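Serine--tRNA ligase (Pyrococcus horikoshii, PDB 2DQ0) catalyses the ATP-dependent attachment of serine to tRNA(Ser) and probably also to tRNA(Sec), working as a class II homodimer. Local coordinates at residues Y186-E191 with K294-V299; V415-N420 with G426-P431. All blocks are in the same frame, centred on the assembly; numbering follows the deposited sequence.

Contact 1 (Y186-E191 with K294-V299); sequences YYLLNE and KGIFRV. With SSA (5'-O-(N-(L-seryl)-sulfamoyl)adenosine), chain G; SO4 (sulfate ion), chain D.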
ATOM      1  N   TYR A 186     -12.893   0.860  -2.289  1.00 34.14           N
ATOM      2  CA  TYR A 186     -13.953   1.418  -1.469  1.00 32.58           C
ATOM      3  C   TYR A 186     -13.437   2.420  -0.434  1.00 35.66           C
ATOM      4  O   TYR A 186     -12.234   2.487  -0.183  1.00 32.73           O
ATOM      5  CB  TYR A 186     -14.603   0.289  -0.696  1.00 40.13           C
ATOM      6  CG  TYR A 186     -13.562  -0.509   0.030  1.00 33.97           C
ATOM      7  CD1 TYR A 186     -12.970  -1.612  -0.581  1.00 39.11           C
ATOM      8  CD2 TYR A 186     -13.073  -0.101   1.278  1.00 41.02           C
ATOM      9  CE1 TYR A 186     -11.922  -2.287   0.016  1.00 41.21           C
ATOM     10  CE2 TYR A 186     -12.007  -0.783   1.899  1.00 31.89           C
ATOM     11  CZ  TYR A 186     -11.442  -1.879   1.254  1.00 37.97           C
ATOM     12  OH  TYR A 186     -10.422  -2.604   1.826  1.00 45.23           O
ATOM     13  N   TYR A 187     -14.356   3.207   0.136  1.00 27.86           N
ATOM     14  CA  TYR A 187     -14.026   4.097   1.245  1.00 24.34           C
ATOM     15  C   TYR A 187     -14.802   3.361   2.342  1.00 35.14           C
ATOM     16  O   TYR A 187     -15.957   2.974   2.137  1.00 34.47           O
ATOM     17  CB  TYR A 187     -14.621   5.522   1.143  1.00 27.99           C
ATOM     18  CG  TYR A 187     -13.945   6.468   0.186  1.00 35.99           C
ATOM     19  CD1 TYR A 187     -14.255   6.446  -1.178  1.00 38.86           C
ATOM     20  CD2 TYR A 187     -12.986   7.384   0.637  1.00 37.29           C
ATOM     21  CE1 TYR A 187     -13.638   7.298  -2.062  1.00 39.53           C
ATOM     22  CE2 TYR A 187     -12.357   8.253  -0.249  1.00 36.73           C
ATOM     23  CZ  TYR A 187     -12.691   8.201  -1.598  1.00 40.29           C
ATOM     24  OH  TYR A 187     -12.101   9.050  -2.496  1.00 42.50           O
ATOM     25  N   LEU A 188     -14.161   3.134   3.479  1.00 31.59           N
ATOM     26  CA  LEU A 188     -14.818   2.497   4.608  1.00 34.23           C
ATOM     27  C   LEU A 188     -15.045   3.669   5.602  1.00 44.78           C
ATOM     28  O   LEU A 188     -14.175   4.550   5.762  1.00 37.94           O
ATOM     29  CB  LEU A 188     -13.899   1.434   5.176  1.00 33.96           C
ATOM     30  CG  LEU A 188     -14.375  -0.006   5.303  1.00 44.98           C
ATOM     31  CD1 LEU A 188     -15.053  -0.522   4.024  1.00 44.53           C
ATOM     32  CD2 LEU A 188     -13.151  -0.829   5.646  1.00 25.23           C
ATOM     33  N   LEU A 189     -16.215   3.696   6.239  1.00 43.16           N
ATOM     34  CA  LEU A 189     -16.574   4.792   7.137  1.00 40.07           C
ATOM     35  C   LEU A 189     -17.003   4.429   8.552  1.00 41.39           C
ATOM     36  O   LEU A 189     -17.317   3.273   8.859  1.00 41.98           O
ATOM     37  CB  LEU A 189     -17.702   5.617   6.509  1.00 29.72           C
ATOM     38  CG  LEU A 189     -17.570   6.031   5.042  1.00 40.76           C
ATOM     39  CD1 LEU A 189     -18.941   6.379   4.496  1.00 27.83           C
ATOM     40  CD2 LEU A 189     -16.634   7.226   4.896  1.00 34.36           C
ATOM     41  N   ASN A 190     -17.005   5.460   9.402  1.00 31.72           N
ATOM     42  CA  ASN A 190     -17.414   5.375  10.796  1.00 36.05           C
ATOM     43  C   ASN A 190     -17.035   4.154  11.628  1.00 38.74           C
ATOM     44  O   ASN A 190     -15.864   3.757  11.679  1.00 38.24           O
ATOM     45  CB  ASN A 190     -18.918   5.589  10.879  1.00 31.73           C
ATOM     46  CG  ASN A 190     -19.337   6.842  10.179  1.00 38.39           C
ATOM     47  OD1 ASN A 190     -20.066   6.796   9.207  1.00 37.65           O
ATOM     48  ND2 ASN A 190     -18.846   7.977  10.651  1.00 36.11           N
ATOM     49  N   GLU A 191     -18.026   3.562  12.284  1.00 29.70           N
ATOM     50  CA  GLU A 191     -17.731   2.447  13.148  1.00 38.65           C
ATOM     51  C   GLU A 191     -17.066   1.289  12.431  1.00 39.64           C
ATOM     52  O   GLU A 191     -16.308   0.536  13.043  1.00 46.66           O
ATOM     53  CB  GLU A 191     -18.983   2.014  13.921  1.00 42.28           C
ATOM     54  CG  GLU A 191     -20.262   2.334  13.197  1.00 56.88           C
ATOM     55  CD  GLU A 191     -20.781   3.728  13.472  1.00 48.00           C
ATOM     56  OE1 GLU A 191     -21.085   4.439  12.495  1.00 61.19           O
ATOM     57  OE2 GLU A 191     -20.910   4.108  14.652  1.00 33.18           O
ATOM     58  N   LYS A 294     -20.828  -7.788  -4.198  1.00 99.26           N
ATOM     59  CA  LYS A 294     -20.389  -6.427  -4.576  1.00 89.75           C
ATOM     60  C   LYS A 294     -19.817  -5.425  -3.569  1.00 76.91           C
ATOM     61  O   LYS A 294     -19.639  -4.243  -3.901  1.00 72.32           O
ATOM     62  CB  LYS A 294     -21.520  -5.728  -5.349  1.00 92.01           C
ATOM     63  CG  LYS A 294     -22.798  -6.545  -5.481  1.00 90.26           C
ATOM     64  CD  LYS A 294     -23.443  -6.838  -4.128  1.00 92.71           C
ATOM     65  CE  LYS A 294     -24.472  -7.964  -4.247  1.00 94.30           C
ATOM     66  NZ  LYS A 294     -25.071  -8.336  -2.941  1.00 90.61           N
ATOM     67  N   GLY A 295     -19.505  -5.880  -2.365  1.00 66.26           N
ATOM     68  CA  GLY A 295     -18.958  -4.971  -1.376  1.00 55.65           C
ATOM     69  C   GLY A 295     -17.474  -5.106  -1.066  1.00 49.69           C
ATOM     70  O   GLY A 295     -16.628  -4.690  -1.846  1.00 49.72           O
ATOM     71  N   ILE A 296     -17.151  -5.688   0.083  1.00 42.44           N
ATOM     72  CA  ILE A 296     -15.760  -5.835   0.483  1.00 40.59           C
ATOM     73  C   ILE A 296     -15.318  -7.276   0.656  1.00 44.76           C
ATOM     74  O   ILE A 296     -14.384  -7.580   1.409  1.00 46.33           O
ATOM     75  CB  ILE A 296     -15.485  -5.081   1.790  1.00 30.93           C
ATOM     76  CG1 ILE A 296     -16.330  -5.659   2.930  1.00 33.79           C
ATOM     77  CG2 ILE A 296     -15.752  -3.616   1.597  1.00 24.14           C
ATOM     78  CD1 ILE A 296     -16.138  -4.933   4.292  1.00 26.93           C
ATOM     79  N   PHE A 297     -15.994  -8.169  -0.047  1.00 44.77           N
ATOM     80  CA  PHE A 297     -15.655  -9.576   0.024  1.00 45.20           C
ATOM     81  C   PHE A 297     -14.432  -9.898  -0.838  1.00 44.88           C
ATOM     82  O   PHE A 297     -13.559 -10.662  -0.440  1.00 35.43           O
ATOM     83  CB  PHE A 297     -16.825 -10.414  -0.465  1.00 42.38           C
ATOM     84  CG  PHE A 297     -16.595 -11.872  -0.331  1.00 43.09           C
ATOM     85  CD1 PHE A 297     -16.668 -12.486   0.928  1.00 41.98           C
ATOM     86  CD2 PHE A 297     -16.231 -12.640  -1.442  1.00 44.55           C
ATOM     87  CE1 PHE A 297     -16.375 -13.850   1.084  1.00 38.70           C
ATOM     88  CE2 PHE A 297     -15.934 -14.015  -1.298  1.00 43.90           C
ATOM     89  CZ  PHE A 297     -16.008 -14.615  -0.021  1.00 44.37           C
ATOM     90  N   ARG A 298     -14.397  -9.333  -2.037  1.00 38.92           N
ATOM     91  CA  ARG A 298     -13.300  -9.574  -2.955  1.00 45.24           C
ATOM     92  C   ARG A 298     -12.939  -8.240  -3.605  1.00 47.17           C
ATOM     93  O   ARG A 298     -13.537  -7.814  -4.598  1.00 44.93           O
ATOM     94  CB  ARG A 298     -13.710 -10.622  -4.007  1.00 44.87           C
ATOM     95  CG  ARG A 298     -12.683 -10.811  -5.103  1.00 46.95           C
ATOM     96  CD  ARG A 298     -13.163 -11.777  -6.158  1.00 47.77           C
ATOM     97  NE  ARG A 298     -12.992 -13.154  -5.734  1.00 61.40           N
ATOM     98  CZ  ARG A 298     -13.991 -13.986  -5.463  1.00 73.19           C
ATOM     99  NH1 ARG A 298     -15.250 -13.578  -5.572  1.00 62.94           N
ATOM    100  NH2 ARG A 298     -13.724 -15.232  -5.093  1.00 72.12           N
ATOM    101  N   VAL A 299     -11.940  -7.589  -3.032  1.00 38.89           N
ATOM    102  CA  VAL A 299     -11.529  -6.297  -3.503  1.00 31.50           C
ATOM    103  C   VAL A 299     -10.041  -6.226  -3.800  1.00 38.36           C
ATOM    104  O   VAL A 299      -9.289  -7.185  -3.605  1.00 33.04           O
ATOM    105  CB  VAL A 299     -11.872  -5.268  -2.451  1.00 38.12           C
ATOM    106  CG1 VAL A 299     -13.378  -5.087  -2.383  1.00 35.18           C
ATOM    107  CG2 VAL A 299     -11.356  -5.762  -1.077  1.00 32.68           C
TER
HETATM  108  N10 SSA G1001      -0.770 -15.870   3.017  1.00 26.83           N
HETATM  109  CA  SSA G1001      -1.959 -16.734   2.893  1.00 44.84           C
HETATM  110  CB  SSA G1001      -2.571 -17.011   4.239  1.00 47.08           C
HETATM  111  OG  SSA G1001      -3.230 -15.863   4.784  1.00 42.65           O
HETATM  112  C9  SSA G1001      -3.050 -16.138   2.011  1.00 38.24           C
HETATM  113  O9  SSA G1001      -2.964 -14.989   1.586  1.00 45.87           O
HETATM  114  N8  SSA G1001      -4.084 -16.934   1.713  1.00 39.90           N
HETATM  115  S1  SSA G1001      -5.308 -16.376   0.832  1.00 38.54           S
HETATM  116  O1S SSA G1001      -4.731 -16.033  -0.459  1.00 31.52           O
HETATM  117  O2S SSA G1001      -6.357 -17.384   0.922  1.00 40.15           O
HETATM  118  O5' SSA G1001      -5.738 -15.064   1.574  1.00 39.49           O
HETATM  119  C5' SSA G1001      -6.124 -15.132   2.933  1.00 45.06           C
HETATM  120  C4' SSA G1001      -7.478 -14.536   3.158  1.00 42.79           C
HETATM  121  O4' SSA G1001      -7.486 -13.139   2.805  1.00 43.31           O
HETATM  122  C3' SSA G1001      -8.651 -15.108   2.388  1.00 52.63           C
HETATM  123  O3' SSA G1001      -9.066 -16.322   2.980  1.00 47.76           O
HETATM  124  C2' SSA G1001      -9.669 -14.009   2.634  1.00 48.39           C
HETATM  125  O2' SSA G1001     -10.189 -13.981   3.942  1.00 42.93           O
HETATM  126  C1' SSA G1001      -8.797 -12.768   2.400  1.00 46.46           C
HETATM  127  N9  SSA G1001      -8.704 -12.357   1.002  1.00 38.09           N
HETATM  128  C8  SSA G1001      -7.967 -12.913  -0.032  1.00 30.46           C
HETATM  129  N7  SSA G1001      -8.116 -12.292  -1.174  1.00 35.65           N
HETATM  130  C5  SSA G1001      -9.010 -11.266  -0.882  1.00 39.02           C
HETATM  131  C6  SSA G1001      -9.595 -10.246  -1.678  1.00 38.33           C
HETATM  132  N6  SSA G1001      -9.343 -10.102  -2.976  1.00 46.55           N
HETATM  133  N1  SSA G1001     -10.446  -9.362  -1.071  1.00 42.79           N
HETATM  134  C2  SSA G1001     -10.689  -9.507   0.250  1.00 36.62           C
HETATM  135  N3  SSA G1001     -10.199 -10.436   1.103  1.00 44.26           N
HETATM  136  C4  SSA G1001      -9.372 -11.294   0.462  1.00 32.52           C
HETATM  137  S   SO4 D2003     -18.526 -14.490  -5.691  1.00107.50           S
HETATM  138  O1  SO4 D2003     -17.793 -13.232  -5.444  1.00107.80           O
HETATM  139  O2  SO4 D2003     -19.756 -14.483  -4.875  1.00105.08           O
HETATM  140  O3  SO4 D2003     -18.886 -14.629  -7.118  1.00107.30           O
HETATM  141  O4  SO4 D2003     -17.663 -15.622  -5.312  1.00108.24           O
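The phenol ring of Y186 meets two side chains of the loop 294-299 at different places, I296 CG2 over one face and V299 at the edge. CG of Y186 stands between its backbone N and carbonyl carbon (chi1 52°), which swings the ring toward the loop, and the tyrosine crosses both partners at about a right angle. CG2 of I296 sits 4.2 Å from the ring centroid and 15° off the normal, a CH-pi contact displaced toward the CG-CD1 rim. The same methyl packs 4.0 Å from L188 CD1, touching both Y186, just before strand 187-189, and L188 within it. CG2 of V299 lies between the ring edge and the adenine, 3.7 Å from Y186 CE1 and 3.7 Å from SSA N1. The V299 backbone reads the base: its N donates to SSA N1 (3.0 Å, 162°), and its O accepts a more bent bond from SSA N6 at 3.0 Å. This is consistent with the motif 2 loop of class II synthetases, here joining antiparallel strands 273-282 and 301-311. Y186 OH is hydrogen-bonded to Q301 O. I296 also packs on helix 410-420, while L188 and L189 extend an antiparallel ladder into the second subunit.

Contact 2 (V415-N420 with G426-P431); sequences VAILEN and GTVRIP
With chi1 of 163°, V428 sets CG1 anti to its own backbone N, and its two methyls straddle L418 CD2, which is 3.9 Å from V428 CG2 and equally far from CG1. L418, whose CG stands anti to its carbonyl carbon (chi1 -67°), carries CD2 out to this fork, the two side chains crossing at about a right angle. V428 also rests on the helix backbone, CG1 being 4.1 Å from I417 O. One residue back along the helix, I417 directs its CG2 branch to the ring of P431, with 4.1 Å between CG2 and P431 CD, and the same methyl passes more loosely by CG1 of V428. The side-chain contacts are apolar, and no hydrogen bond links the segments. The unit is a helix, a loop and a returning strand: helix 410-420 belongs to the class II catalytic core, and strand 428-429 pairs antiparallel with strand 442-443, which brings V428, and P431 just after it, against the helix flank. Replacing V428 by alanine removes both methyls, and L418 CD2 would probably lose its packing partner, with a gap opened between helix and strand. Within the last helical turn, N420 ND2 donates to A416 O at 2.9 Å, tilted 28° from the carbonyl plane, while N420 N reaches the same oxygen from the opposite face; ND2 is also bonded to W361 O. L418 packs in addition on L165 and L166 of helix 162-168, and E419 OE2 accepts from H162 N.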
ATOM      1  N   VAL A 415     -17.420  -8.933   6.927  1.00 46.69           N
ATOM      2  CA  VAL A 415     -18.641  -9.430   6.297  1.00 50.24           C
ATOM      3  C   VAL A 415     -19.227 -10.501   7.215  1.00 47.15           C
ATOM      4  O   VAL A 415     -20.422 -10.459   7.539  1.00 43.96           O
ATOM      5  CB  VAL A 415     -18.434 -10.032   4.842  1.00 46.01           C
ATOM      6  CG1 VAL A 415     -17.787  -9.025   3.938  1.00 45.10           C
ATOM      7  CG2 VAL A 415     -17.608 -11.262   4.887  1.00 54.72           C
ATOM      8  N   ALA A 416     -18.389 -11.430   7.673  1.00 37.63           N
ATOM      9  CA  ALA A 416     -18.898 -12.479   8.542  1.00 39.64           C
ATOM     10  C   ALA A 416     -19.596 -11.902   9.775  1.00 44.02           C
ATOM     11  O   ALA A 416     -20.660 -12.395  10.171  1.00 46.29           O
ATOM     12  CB  ALA A 416     -17.786 -13.437   8.952  1.00 29.88           C
ATOM     13  N   ILE A 417     -19.028 -10.847  10.362  1.00 43.67           N
ATOM     14  CA  ILE A 417     -19.629 -10.258  11.551  1.00 42.42           C
ATOM     15  C   ILE A 417     -20.938  -9.563  11.236  1.00 45.45           C
ATOM     16  O   ILE A 417     -21.899  -9.693  11.991  1.00 52.29           O
ATOM     17  CB  ILE A 417     -18.651  -9.280  12.260  1.00 46.50           C
ATOM     18  CG1 ILE A 417     -17.507 -10.089  12.881  1.00 45.04           C
ATOM     19  CG2 ILE A 417     -19.381  -8.437  13.322  1.00 25.70           C
ATOM     20  CD1 ILE A 417     -16.461  -9.258  13.565  1.00 43.19           C
ATOM     21  N   LEU A 418     -20.994  -8.850  10.117  1.00 44.56           N
ATOM     22  CA  LEU A 418     -22.227  -8.147   9.748  1.00 45.58           C
ATOM     23  C   LEU A 418     -23.347  -9.140   9.431  1.00 47.42           C
ATOM     24  O   LEU A 418     -24.484  -8.981   9.877  1.00 44.25           O
ATOM     25  CB  LEU A 418     -22.009  -7.232   8.532  1.00 36.75           C
ATOM     26  CG  LEU A 418     -21.102  -6.005   8.674  1.00 43.79           C
ATOM     27  CD1 LEU A 418     -20.998  -5.236   7.360  1.00 26.86           C
ATOM     28  CD2 LEU A 418     -21.683  -5.113   9.751  1.00 35.65           C
ATOM     29  N   GLU A 419     -23.025 -10.169   8.663  1.00 41.73           N
ATOM     30  CA  GLU A 419     -24.043 -11.119   8.299  1.00 45.95           C
ATOM     31  C   GLU A 419     -24.455 -12.055   9.420  1.00 45.48           C
ATOM     32  O   GLU A 419     -25.610 -12.417   9.507  1.00 46.80           O
ATOM     33  CB  GLU A 419     -23.627 -11.893   7.031  1.00 43.80           C
ATOM     34  CG  GLU A 419     -23.845 -11.056   5.753  1.00 37.41           C
ATOM     35  CD  GLU A 419     -23.650 -11.806   4.423  1.00 48.20           C
ATOM     36  OE1 GLU A 419     -23.824 -13.052   4.374  1.00 42.87           O
ATOM     37  OE2 GLU A 419     -23.353 -11.126   3.403  1.00 53.58           O
ATOM     38  N   ASN A 420     -23.536 -12.397  10.311  1.00 48.28           N
ATOM     39  CA  ASN A 420     -23.856 -13.315  11.399  1.00 39.73           C
ATOM     40  C   ASN A 420     -24.421 -12.692  12.666  1.00 48.62           C
ATOM     41  O   ASN A 420     -25.049 -13.391  13.468  1.00 53.99           O
ATOM     42  CB  ASN A 420     -22.623 -14.135  11.762  1.00 34.59           C
ATOM     43  CG  ASN A 420     -22.408 -15.297  10.822  1.00 41.44           C
ATOM     44  OD1 ASN A 420     -23.210 -16.227  10.780  1.00 51.68           O
ATOM     45  ND2 ASN A 420     -21.326 -15.249  10.051  1.00 39.22           N
ATOM     46  N   GLY A 426     -31.421  -4.318  11.020  1.00 49.99           N
ATOM     47  CA  GLY A 426     -30.138  -3.929  10.441  1.00 49.81           C
ATOM     48  C   GLY A 426     -29.057  -3.712  11.496  1.00 51.30           C
ATOM     49  O   GLY A 426     -27.861  -3.696  11.203  1.00 47.96           O
ATOM     50  N   THR A 427     -29.489  -3.528  12.736  1.00 48.99           N
ATOM     51  CA  THR A 427     -28.567  -3.356  13.827  1.00 44.23           C
ATOM     52  C   THR A 427     -27.652  -4.555  13.849  1.00 49.81           C
ATOM     53  O   THR A 427     -28.094  -5.696  13.708  1.00 51.53           O
ATOM     54  CB  THR A 427     -29.283  -3.320  15.147  1.00 45.79           C
ATOM     55  OG1 THR A 427     -30.224  -2.245  15.135  1.00 53.50           O
ATOM     56  CG2 THR A 427     -28.285  -3.134  16.285  1.00 46.56           C
ATOM     57  N   VAL A 428     -26.369  -4.294  14.037  1.00 48.96           N
ATOM     58  CA  VAL A 428     -25.394  -5.358  14.073  1.00 40.25           C
ATOM     59  C   VAL A 428     -24.717  -5.363  15.419  1.00 38.31           C
ATOM     60  O   VAL A 428     -24.116  -4.378  15.818  1.00 43.94           O
ATOM     61  CB  VAL A 428     -24.371  -5.178  12.950  1.00 34.99           C
ATOM     62  CG1 VAL A 428     -23.128  -6.022  13.220  1.00 31.91           C
ATOM     63  CG2 VAL A 428     -25.008  -5.573  11.641  1.00 32.28           C
ATOM     64  N   ARG A 429     -24.831  -6.478  16.126  1.00 45.18           N
ATOM     65  CA  ARG A 429     -24.222  -6.596  17.442  1.00 52.77           C
ATOM     66  C   ARG A 429     -22.782  -7.013  17.257  1.00 51.59           C
ATOM     67  O   ARG A 429     -22.483  -7.842  16.403  1.00 60.29           O
ATOM     68  CB  ARG A 429     -24.990  -7.610  18.303  1.00 43.68           C
ATOM     69  CG  ARG A 429     -26.401  -7.134  18.635  1.00 58.19           C
ATOM     70  CD  ARG A 429     -27.165  -8.111  19.506  1.00 75.80           C
ATOM     71  NE  ARG A 429     -27.053  -7.780  20.925  1.00 88.39           N
ATOM     72  CZ  ARG A 429     -27.609  -8.487  21.905  1.00 87.98           C
ATOM     73  NH1 ARG A 429     -27.457  -8.110  23.167  1.00 88.10           N
ATOM     74  NH2 ARG A 429     -28.312  -9.577  21.622  1.00 95.28           N
ATOM     75  N   ILE A 430     -21.874  -6.420  18.023  1.00 46.94           N
ATOM     76  CA  ILE A 430     -20.487  -6.805  17.868  1.00 48.17           C
ATOM     77  C   ILE A 430     -20.091  -7.724  19.021  1.00 44.94           C
ATOM     78  O   ILE A 430     -20.426  -7.472  20.163  1.00 47.49           O
ATOM     79  CB  ILE A 430     -19.539  -5.539  17.697  1.00 45.06           C
ATOM     80  CG1 ILE A 430     -18.666  -5.346  18.907  1.00 42.78           C
ATOM     81  CG2 ILE A 430     -20.333  -4.293  17.388  1.00 51.40           C
ATOM     82  CD1 ILE A 430     -17.394  -6.101  18.768  1.00 50.00           C
ATOM     83  N   PRO A 431     -19.408  -8.836  18.710  1.00 46.19           N
ATOM     84  CA  PRO A 431     -18.944  -9.843  19.678  1.00 46.11           C
ATOM     85  C   PRO A 431     -18.280  -9.221  20.904  1.00 51.34           C
ATOM     86  O   PRO A 431     -17.403  -8.371  20.768  1.00 49.16           O
ATOM     87  CB  PRO A 431     -17.945 -10.672  18.873  1.00 49.48           C
ATOM     88  CG  PRO A 431     -18.428 -10.531  17.458  1.00 58.19           C
ATOM     89  CD  PRO A 431     -18.864  -9.096  17.362  1.00 41.96           C
TER

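Overall arrangement
From the N terminus, the chain passes the long helices 28-65 and 72-103 before strand 187-189, where contact 1 begins. It closes about a hundred residues later, when the adenine-contacting loop between strands 273-282 and 301-311 packs against that strand. Contact 2 follows in series, neither nested in contact 1 nor crossing it, and closes the short loop between helix 410-420 and strand 428-429. Their centres lie 14 Å apart, and they meet where V415 packs on I296 and F297, V415 CG1 being 3.8 Å from I296 CG1. Helix 410-420 thus links the adenine-binding loop, and through it the strand at the subunit interface, to the C-terminal strands 428-429 and 442-443.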